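Local coordinates for proteasome chaperone 3 (Saccharomyces cerevisiae, PDB 2Z5B), which forms a heterodimeric chaperone with POC4 that binds proteasome precursors and promotes alpha-ring formation during 20S proteasome assembly, at residues 7-11 with 165-169. Residues are numbered along the deposited sequence.
Sequences QTHLP and KLVFV
The end of strand 3-9, the outermost strand of the sheet within this chain, and the loop after it face one side of helix 162-176. Residues 7-9 are extended, and Leu-10 and Pro-11 continue in an open backbone, with phi/psi -63/141° at Leu-10 and -48/155° at Pro-11. Residues 165-169 are regular helix; the backbone hydrogen bond from Val-169 N to Lys-165 O is 3.1 Å. The nearest CA atoms are those of Leu-10 and Phe-168, 7.9 Å apart.

Lys-165 opens the helical side. Its CA-to-CB bond points sideways; with chi1 and chi2 both t, Lys-165 CG lies 4.5 Å from Leu-10 CD2. Phe-168 makes most of the contact. Its CA-to-CB bond points toward 7-11, and with chi1 t and chi2 80° the ring lies against residues 8-11. The CA-to-CB bonds of Thr-8 and Pro-11 point toward the helix in turn. Pro-11 lies over one face, with CD 3.6 Å from the Phe-168 ring centroid and 5° off the normal, a CH-pi contact. Pro-11 CG is also 3.7 Å from Phe-168 CD1. Leu-10, an m,t rotamer, brings CD2 to 3.7 Å from Phe-168 CD2. Thr-8 CG2 and His-9 O approach Phe-168 CZ at 3.7 and 3.3 Å. The ring also touches Leu-27 of the adjacent strand.

Thr-8 and Leu-10 pair by backbone hydrogen bonds with Leu-27 and Lys-25. In this POC3/POC4-family alpha/beta fold, the contact is the last helix packed, through a Pro-Phe CH-pi contact, on the outermost strand of this chain's mixed sheet and the loop that follows it.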
ATOM      1  N   GLN B   7       1.291 -15.343  -0.636  1.00 32.25           N
ATOM      2  CA  GLN B   7       1.490 -15.675   0.759  1.00 34.25           C
ATOM      3  C   GLN B   7       2.464 -16.836   0.841  1.00 35.33           C
ATOM      4  O   GLN B   7       2.293 -17.868   0.176  1.00 33.95           O
ATOM      5  CB  GLN B   7       0.156 -16.035   1.432  1.00 35.52           C
ATOM      6  CG  GLN B   7       0.279 -16.533   2.880  1.00 38.77           C
ATOM      7  CD  GLN B   7       0.629 -15.441   3.886  1.00 41.54           C
ATOM      8  OE1 GLN B   7      -0.210 -14.608   4.238  1.00 44.92           O
ATOM      9  NE2 GLN B   7       1.862 -15.476   4.397  1.00 45.36           N
ATOM     10  N   THR B   8       3.497 -16.648   1.650  1.00 36.41           N
ATOM     11  CA  THR B   8       4.453 -17.698   1.914  1.00 38.23           C
ATOM     12  C   THR B   8       5.038 -17.516   3.308  1.00 39.38           C
ATOM     13  O   THR B   8       4.423 -16.868   4.159  1.00 39.36           O
ATOM     14  CB  THR B   8       5.547 -17.777   0.804  1.00 38.15           C
ATOM     15  OG1 THR B   8       6.440 -18.856   1.099  1.00 38.71           O
ATOM     16  CG2 THR B   8       6.310 -16.459   0.697  1.00 38.57           C
ATOM     17  N   HIS B   9       6.204 -18.118   3.538  1.00 40.93           N
ATOM     18  CA  HIS B   9       6.935 -18.007   4.792  1.00 42.99           C
ATOM     19  C   HIS B   9       8.385 -17.700   4.462  1.00 44.35           C
ATOM     20  O   HIS B   9       8.895 -18.180   3.455  1.00 44.44           O
ATOM     21  CB  HIS B   9       6.837 -19.323   5.585  1.00 42.91           C
ATOM     22  CG  HIS B   9       5.440 -19.662   6.012  1.00 43.36           C
ATOM     23  ND1 HIS B   9       4.509 -20.201   5.150  1.00 44.26           N
ATOM     24  CD2 HIS B   9       4.816 -19.527   7.205  1.00 43.03           C
ATOM     25  CE1 HIS B   9       3.371 -20.386   5.794  1.00 44.93           C
ATOM     26  NE2 HIS B   9       3.530 -19.984   7.043  1.00 44.71           N
ATOM     27  N   LEU B  10       9.048 -16.879   5.272  1.00 46.34           N
ATOM     28  CA  LEU B  10      10.474 -16.633   5.048  1.00 48.69           C
ATOM     29  C   LEU B  10      11.264 -17.943   5.214  1.00 50.19           C
ATOM     30  O   LEU B  10      10.919 -18.765   6.069  1.00 50.40           O
ATOM     31  CB  LEU B  10      11.010 -15.531   5.973  1.00 48.94           C
ATOM     32  CG  LEU B  10      10.731 -14.073   5.605  1.00 48.38           C
ATOM     33  CD1 LEU B  10      11.329 -13.148   6.651  1.00 48.96           C
ATOM     34  CD2 LEU B  10      11.278 -13.727   4.226  1.00 49.16           C
ATOM     35  N   PRO B  11      12.289 -18.163   4.365  1.00 51.74           N
ATOM     36  CA  PRO B  11      13.095 -19.391   4.362  1.00 52.88           C
ATOM     37  C   PRO B  11      13.580 -19.821   5.758  1.00 53.93           C
ATOM     38  O   PRO B  11      13.731 -18.976   6.643  1.00 54.10           O
ATOM     39  CB  PRO B  11      14.282 -19.022   3.470  1.00 52.93           C
ATOM     40  CG  PRO B  11      13.733 -18.030   2.527  1.00 52.51           C
ATOM     41  CD  PRO B  11      12.743 -17.223   3.323  1.00 51.95           C
ATOM     42  N   LYS B 165      17.759 -12.764   1.576  1.00 44.09           N
ATOM     43  CA  LYS B 165      16.450 -12.273   1.987  1.00 43.88           C
ATOM     44  C   LYS B 165      15.881 -11.299   0.943  1.00 43.15           C
ATOM     45  O   LYS B 165      14.681 -11.337   0.662  1.00 42.85           O
ATOM     46  CB  LYS B 165      16.534 -11.637   3.372  1.00 44.33           C
ATOM     47  CG  LYS B 165      15.216 -11.592   4.151  1.00 45.71           C
ATOM     48  CD  LYS B 165      15.475 -11.463   5.661  1.00 46.59           C
ATOM     49  CE  LYS B 165      16.679 -10.570   5.966  1.00 47.80           C
ATOM     50  NZ  LYS B 165      16.885 -10.368   7.427  1.00 49.02           N
ATOM     51  N   LEU B 166      16.744 -10.457   0.360  1.00 41.65           N
ATOM     52  CA  LEU B 166      16.336  -9.556  -0.724  1.00 40.87           C
ATOM     53  C   LEU B 166      15.861 -10.321  -1.954  1.00 39.73           C
ATOM     54  O   LEU B 166      14.800 -10.012  -2.522  1.00 39.40           O
ATOM     55  CB  LEU B 166      17.460  -8.587  -1.118  1.00 41.20           C
ATOM     56  CG  LEU B 166      17.179  -7.669  -2.316  1.00 41.96           C
ATOM     57  CD1 LEU B 166      16.012  -6.711  -2.011  1.00 44.37           C
ATOM     58  CD2 LEU B 166      18.420  -6.886  -2.730  1.00 41.73           C
ATOM     59  N   VAL B 167      16.638 -11.324  -2.357  1.00 37.71           N
ATOM     60  CA  VAL B 167      16.294 -12.127  -3.517  1.00 36.74           C
ATOM     61  C   VAL B 167      14.967 -12.874  -3.317  1.00 36.25           C
ATOM     62  O   VAL B 167      14.164 -12.941  -4.231  1.00 35.97           O
ATOM     63  CB  VAL B 167      17.458 -13.079  -3.928  1.00 36.89           C
ATOM     64  CG1 VAL B 167      17.041 -14.024  -5.055  1.00 37.29           C
ATOM     65  CG2 VAL B 167      18.649 -12.245  -4.376  1.00 35.70           C
ATOM     66  N   PHE B 168      14.758 -13.429  -2.130  1.00 35.44           N
ATOM     67  CA  PHE B 168      13.520 -14.150  -1.831  1.00 35.65           C
ATOM     68  C   PHE B 168      12.285 -13.250  -1.936  1.00 34.75           C
ATOM     69  O   PHE B 168      11.280 -13.646  -2.525  1.00 34.70           O
ATOM     70  CB  PHE B 168      13.576 -14.769  -0.433  1.00 35.97           C
ATOM     71  CG  PHE B 168      12.323 -15.503  -0.050  1.00 37.24           C
ATOM     72  CD1 PHE B 168      12.095 -16.798  -0.520  1.00 38.81           C
ATOM     73  CD2 PHE B 168      11.373 -14.906   0.769  1.00 39.04           C
ATOM     74  CE1 PHE B 168      10.929 -17.492  -0.170  1.00 39.49           C
ATOM     75  CE2 PHE B 168      10.202 -15.591   1.125  1.00 38.24           C
ATOM     76  CZ  PHE B 168       9.993 -16.882   0.657  1.00 38.23           C
ATOM     77  N   VAL B 169      12.359 -12.063  -1.332  1.00 34.19           N
ATOM     78  CA  VAL B 169      11.267 -11.097  -1.402  1.00 34.03           C
ATOM     79  C   VAL B 169      11.003 -10.663  -2.847  1.00 33.42           C
ATOM     80  O   VAL B 169       9.835 -10.601  -3.267  1.00 33.11           O
ATOM     81  CB  VAL B 169      11.487  -9.871  -0.469  1.00 34.22           C
ATOM     82  CG1 VAL B 169      10.370  -8.834  -0.654  1.00 35.61           C
ATOM     83  CG2 VAL B 169      11.541 -10.317   0.993  1.00 36.23           C
TER